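Local coordinates for rhamnosidase B (PDB 2OKX), which hydrolyses terminal alpha-L-rhamnose residues from rhamnosides, as a glycoside hydrolase of family 78, at residues Leu545-Thr556 and Tyr828-Cys839. Numbering follows the deposited sequence.
Sequences LLNATWEISRHT and YGQMLRYDATTC
Leu832 fits as a knob into a hole on the surface of helix 544-559, among Leu545, Ala548, Thr549 and Ile552. A helix and the loop that leaves it here hold one partner helix in two ways. The first is apolar: the short helical axes cross at 79°, and CD1 of Leu832 lies 3.5 Å from CD1 of Leu545 and also rests against CB of Ala548, while CD2 turns to CG2 of Ile552. Beside this knob, Thr549 presents CG2 to CB of Tyr828, the two side chains crossing at about a right angle.

The second adds a hydrogen bond to the packing. A Schellman motif, with Asp835 as its C-prime residue, ends helix 817-833; the loop beyond brings Thr837 against Ile552, whose CG2, placed anti to its own carbonyl carbon, packs 3.6 Å from the carbonyl carbon of Thr837. One turn further on, the buried Thr556 OG1 accepts a 2.7 Å bond from Cys839 N and donates its own proton to Ile552 O, 2.6 Å away; the hydroxyl thus ties loop to helix. A valine in place of this threonine would probably leave Cys839 N without its acceptor and Ile552 O without the hydroxyl donor, freeing the loop from the helix at this point. Cys839 SG lies 3.6 Å from both Thr556 OG1 and Ser553 OG.

Against this dense, buried side, the margin of Leu545, Ala548 and Leu832 is more open, all three being partly exposed. His555 meets Thr837 O with the edge of its ring, CD2 at 3.5 Å, while its NE2 is bonded to Glu446 O.

Within the (alpha/alpha)6 barrel of the six-hairpin glycosidase domain, Pro868 of helix 868-876 covers Thr549, Ser553 and Tyr828, helix 801-813 also packs on Tyr828, and Cys839 pairs through its backbone with His862.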
loop_
_atom_site.group_PDB
_atom_site.type_symbol
_atom_site.label_atom_id
_atom_site.label_comp_id
_atom_site.label_asym_id
_atom_site.label_seq_id
_atom_site.Cartn_x
_atom_site.Cartn_y
_atom_site.Cartn_z
ATOM N N LEU A 545 -25.502 6.881 -12.604
ATOM C CA LEU A 545 -24.469 5.848 -12.528
ATOM C C LEU A 545 -23.092 6.495 -12.691
ATOM O O LEU A 545 -22.157 6.208 -11.933
ATOM C CB LEU A 545 -24.693 4.781 -13.606
ATOM C CG LEU A 545 -23.599 3.721 -13.807
ATOM C CD1 LEU A 545 -23.222 3.093 -12.473
ATOM C CD2 LEU A 545 -24.094 2.650 -14.776
ATOM N N LEU A 546 -22.965 7.379 -13.674
ATOM C CA LEU A 546 -21.695 8.057 -13.883
ATOM C C LEU A 546 -21.335 8.891 -12.654
ATOM O O LEU A 546 -20.171 8.949 -12.270
ATOM C CB LEU A 546 -21.758 8.942 -15.132
ATOM C CG LEU A 546 -21.831 8.159 -16.451
ATOM C CD1 LEU A 546 -21.923 9.137 -17.638
ATOM C CD2 LEU A 546 -20.593 7.277 -16.588
ATOM N N ASN A 547 -22.329 9.528 -12.037
ATOM C CA ASN A 547 -22.078 10.332 -10.839
ATOM C C ASN A 547 -21.484 9.466 -9.735
ATOM O O ASN A 547 -20.568 9.887 -9.023
ATOM C CB ASN A 547 -23.363 10.965 -10.311
ATOM C CG ASN A 547 -23.910 12.018 -11.239
ATOM O OD1 ASN A 547 -23.207 12.493 -12.133
ATOM N ND2 ASN A 547 -25.167 12.398 -11.030
ATOM N N ALA A 548 -22.013 8.255 -9.596
ATOM C CA ALA A 548 -21.527 7.338 -8.575
ATOM C C ALA A 548 -20.115 6.859 -8.896
ATOM O O ALA A 548 -19.308 6.671 -7.991
ATOM C CB ALA A 548 -22.476 6.146 -8.448
ATOM N N THR A 549 -19.805 6.662 -10.177
ATOM C CA THR A 549 -18.474 6.203 -10.547
ATOM C C THR A 549 -17.466 7.302 -10.240
ATOM O O THR A 549 -16.334 7.017 -9.852
ATOM C CB THR A 549 -18.363 5.804 -12.052
ATOM O OG1 THR A 549 -18.459 6.970 -12.879
ATOM C CG2 THR A 549 -19.471 4.821 -12.432
ATOM N N TRP A 550 -17.885 8.555 -10.403
ATOM C CA TRP A 550 -17.008 9.691 -10.117
ATOM C C TRP A 550 -16.768 9.753 -8.606
ATOM O O TRP A 550 -15.652 9.987 -8.142
ATOM C CB TRP A 550 -17.654 11.007 -10.580
ATOM C CG TRP A 550 -16.690 12.171 -10.579
ATOM C CD1 TRP A 550 -15.864 12.562 -11.605
ATOM C CD2 TRP A 550 -16.412 13.055 -9.486
ATOM N NE1 TRP A 550 -15.093 13.635 -11.214
ATOM C CE2 TRP A 550 -15.410 13.957 -9.918
ATOM C CE3 TRP A 550 -16.909 13.170 -8.179
ATOM C CZ2 TRP A 550 -14.900 14.961 -9.090
ATOM C CZ3 TRP A 550 -16.399 14.169 -7.355
ATOM C CH2 TRP A 550 -15.407 15.050 -7.815
ATOM N N GLU A 551 -17.839 9.546 -7.848
ATOM C CA GLU A 551 -17.785 9.572 -6.393
ATOM C C GLU A 551 -16.789 8.541 -5.845
ATOM O O GLU A 551 -15.947 8.871 -5.017
ATOM C CB GLU A 551 -19.190 9.309 -5.838
ATOM C CG GLU A 551 -19.364 9.573 -4.358
ATOM C CD GLU A 551 -19.164 11.035 -3.992
ATOM O OE1 GLU A 551 -19.631 11.917 -4.745
ATOM O OE2 GLU A 551 -18.548 11.297 -2.941
ATOM N N ILE A 552 -16.861 7.294 -6.303
ATOM C CA ILE A 552 -15.920 6.306 -5.784
ATOM C C ILE A 552 -14.506 6.552 -6.301
ATOM O O ILE A 552 -13.529 6.218 -5.629
ATOM C CB ILE A 552 -16.354 4.843 -6.090
ATOM C CG1 ILE A 552 -16.355 4.568 -7.591
ATOM C CG2 ILE A 552 -17.730 4.586 -5.495
ATOM C CD1 ILE A 552 -16.600 3.093 -7.923
ATOM N N SER A 553 -14.388 7.151 -7.484
ATOM C CA SER A 553 -13.069 7.451 -8.034
ATOM C C SER A 553 -12.395 8.516 -7.171
ATOM O O SER A 553 -11.195 8.456 -6.908
ATOM C CB SER A 553 -13.182 7.955 -9.481
ATOM O OG SER A 553 -13.616 6.925 -10.359
ATOM N N ARG A 554 -13.176 9.499 -6.735
ATOM C CA ARG A 554 -12.655 10.573 -5.896
ATOM C C ARG A 554 -12.239 9.997 -4.536
ATOM O O ARG A 554 -11.172 10.320 -4.011
ATOM C CB ARG A 554 -13.737 11.644 -5.702
ATOM C CG ARG A 554 -13.257 12.988 -5.153
ATOM C CD ARG A 554 -13.753 13.260 -3.735
ATOM N NE ARG A 554 -15.206 13.136 -3.570
ATOM C CZ ARG A 554 -16.099 14.108 -3.746
ATOM N NH1 ARG A 554 -17.388 13.852 -3.555
ATOM N NH2 ARG A 554 -15.726 15.331 -4.100
ATOM N N HIS A 555 -13.085 9.148 -3.963
ATOM C CA HIS A 555 -12.772 8.565 -2.662
ATOM C C HIS A 555 -11.524 7.682 -2.725
ATOM O O HIS A 555 -10.688 7.710 -1.824
ATOM C CB HIS A 555 -13.958 7.755 -2.135
ATOM C CG HIS A 555 -13.810 7.352 -0.703
ATOM N ND1 HIS A 555 -13.577 8.266 0.303
ATOM C CD2 HIS A 555 -13.839 6.136 -0.107
ATOM C CE1 HIS A 555 -13.465 7.630 1.455
ATOM N NE2 HIS A 555 -13.621 6.337 1.234
ATOM N N THR A 556 -11.397 6.903 -3.794
ATOM C CA THR A 556 -10.243 6.023 -3.958
ATOM C C THR A 556 -8.952 6.846 -3.982
ATOM O O THR A 556 -7.954 6.490 -3.357
ATOM C CB THR A 556 -10.325 5.234 -5.278
ATOM O OG1 THR A 556 -11.557 4.509 -5.326
ATOM C CG2 THR A 556 -9.152 4.254 -5.388
ATOM N N TYR A 828 -17.333 0.028 -14.317
ATOM C CA TYR A 828 -17.371 0.579 -12.977
ATOM C C TYR A 828 -18.738 0.264 -12.384
ATOM O O TYR A 828 -18.885 0.143 -11.166
ATOM C CB TYR A 828 -17.086 2.080 -13.016
ATOM C CG TYR A 828 -15.628 2.364 -13.304
ATOM C CD1 TYR A 828 -14.718 2.571 -12.264
ATOM C CD2 TYR A 828 -15.142 2.372 -14.617
ATOM C CE1 TYR A 828 -13.361 2.778 -12.523
ATOM C CE2 TYR A 828 -13.792 2.577 -14.886
ATOM C CZ TYR A 828 -12.908 2.779 -13.837
ATOM O OH TYR A 828 -11.572 2.982 -14.096
ATOM N N GLY A 829 -19.734 0.104 -13.251
ATOM C CA GLY A 829 -21.065 -0.240 -12.778
ATOM C C GLY A 829 -21.046 -1.593 -12.072
ATOM O O GLY A 829 -21.768 -1.808 -11.096
ATOM N N GLN A 830 -20.216 -2.512 -12.559
ATOM C CA GLN A 830 -20.121 -3.835 -11.948
ATOM C C GLN A 830 -19.524 -3.724 -10.541
ATOM O O GLN A 830 -19.842 -4.519 -9.658
ATOM C CB GLN A 830 -19.268 -4.770 -12.812
ATOM C CG GLN A 830 -17.769 -4.541 -12.707
ATOM C CD GLN A 830 -16.963 -5.537 -13.530
ATOM O OE1 GLN A 830 -17.202 -6.744 -13.474
ATOM N NE2 GLN A 830 -15.993 -5.031 -14.292
ATOM N N MET A 831 -18.662 -2.733 -10.332
ATOM C CA MET A 831 -18.060 -2.524 -9.016
ATOM C C MET A 831 -19.157 -2.069 -8.065
ATOM O O MET A 831 -19.278 -2.573 -6.946
ATOM C CB MET A 831 -16.979 -1.445 -9.079
ATOM C CG MET A 831 -15.767 -1.822 -9.903
ATOM S SD MET A 831 -14.557 -0.501 -9.901
ATOM C CE MET A 831 -13.656 -0.863 -11.418
ATOM N N LEU A 832 -19.957 -1.112 -8.524
ATOM C CA LEU A 832 -21.051 -0.577 -7.730
ATOM C C LEU A 832 -22.112 -1.637 -7.433
ATOM O O LEU A 832 -22.802 -1.568 -6.411
ATOM C CB LEU A 832 -21.686 0.611 -8.459
ATOM C CG LEU A 832 -20.782 1.848 -8.517
ATOM C CD1 LEU A 832 -21.304 2.839 -9.554
ATOM C CD2 LEU A 832 -20.716 2.482 -7.134
ATOM N N ARG A 833 -22.244 -2.614 -8.326
ATOM C CA ARG A 833 -23.226 -3.671 -8.126
ATOM C C ARG A 833 -22.903 -4.395 -6.823
ATOM O O ARG A 833 -23.803 -4.798 -6.089
ATOM C CB ARG A 833 -23.211 -4.656 -9.300
ATOM C CG ARG A 833 -24.311 -5.728 -9.234
ATOM C CD ARG A 833 -23.840 -7.009 -8.531
ATOM N NE ARG A 833 -24.933 -7.973 -8.365
ATOM C CZ ARG A 833 -25.858 -7.902 -7.411
ATOM N NH1 ARG A 833 -25.827 -6.914 -6.525
ATOM N NH2 ARG A 833 -26.818 -8.815 -7.340
ATOM N N TYR A 834 -21.613 -4.542 -6.535
ATOM C CA TYR A 834 -21.181 -5.211 -5.313
ATOM C C TYR A 834 -20.924 -4.230 -4.171
ATOM O O TYR A 834 -20.163 -4.515 -3.248
ATOM C CB TYR A 834 -19.933 -6.061 -5.587
ATOM C CG TYR A 834 -20.219 -7.231 -6.503
ATOM C CD1 TYR A 834 -19.998 -7.143 -7.879
ATOM C CD2 TYR A 834 -20.778 -8.403 -6.003
ATOM C CE1 TYR A 834 -20.331 -8.194 -8.735
ATOM C CE2 TYR A 834 -21.114 -9.460 -6.848
ATOM C CZ TYR A 834 -20.892 -9.347 -8.211
ATOM O OH TYR A 834 -21.255 -10.379 -9.047
ATOM N N ASP A 835 -21.573 -3.073 -4.249
ATOM C CA ASP A 835 -21.478 -2.029 -3.230
ATOM C C ASP A 835 -20.076 -1.462 -2.998
ATOM O O ASP A 835 -19.720 -1.103 -1.878
ATOM C CB ASP A 835 -22.061 -2.545 -1.905
ATOM C CG ASP A 835 -22.350 -1.427 -0.918
ATOM O OD1 ASP A 835 -22.731 -0.324 -1.359
ATOM O OD2 ASP A 835 -22.213 -1.653 0.303
ATOM N N ALA A 836 -19.284 -1.370 -4.059
ATOM C CA ALA A 836 -17.941 -0.818 -3.938
ATOM C C ALA A 836 -18.027 0.664 -3.560
ATOM O O ALA A 836 -18.935 1.375 -3.992
ATOM C CB ALA A 836 -17.185 -0.976 -5.261
ATOM N N THR A 837 -17.093 1.126 -2.737
ATOM C CA THR A 837 -17.074 2.530 -2.351
ATOM C C THR A 837 -15.756 3.121 -2.836
ATOM O O THR A 837 -15.467 4.296 -2.614
ATOM C CB THR A 837 -17.213 2.705 -0.817
ATOM O OG1 THR A 837 -16.271 1.862 -0.143
ATOM C CG2 THR A 837 -18.631 2.346 -0.369
ATOM N N THR A 838 -14.973 2.275 -3.502
ATOM C CA THR A 838 -13.678 2.638 -4.072
ATOM C C THR A 838 -13.475 1.793 -5.331
ATOM O O THR A 838 -14.195 0.819 -5.551
ATOM C CB THR A 838 -12.513 2.371 -3.075
ATOM O OG1 THR A 838 -12.575 1.018 -2.607
ATOM C CG2 THR A 838 -12.602 3.311 -1.884
ATOM N N CYS A 839 -12.494 2.162 -6.152
ATOM C CA CYS A 839 -12.220 1.449 -7.397
ATOM C C CYS A 839 -11.302 0.245 -7.236
ATOM O O CYS A 839 -10.216 0.342 -6.654
ATOM C CB CYS A 839 -11.620 2.411 -8.420
ATOM S SG CYS A 839 -12.672 3.846 -8.705
#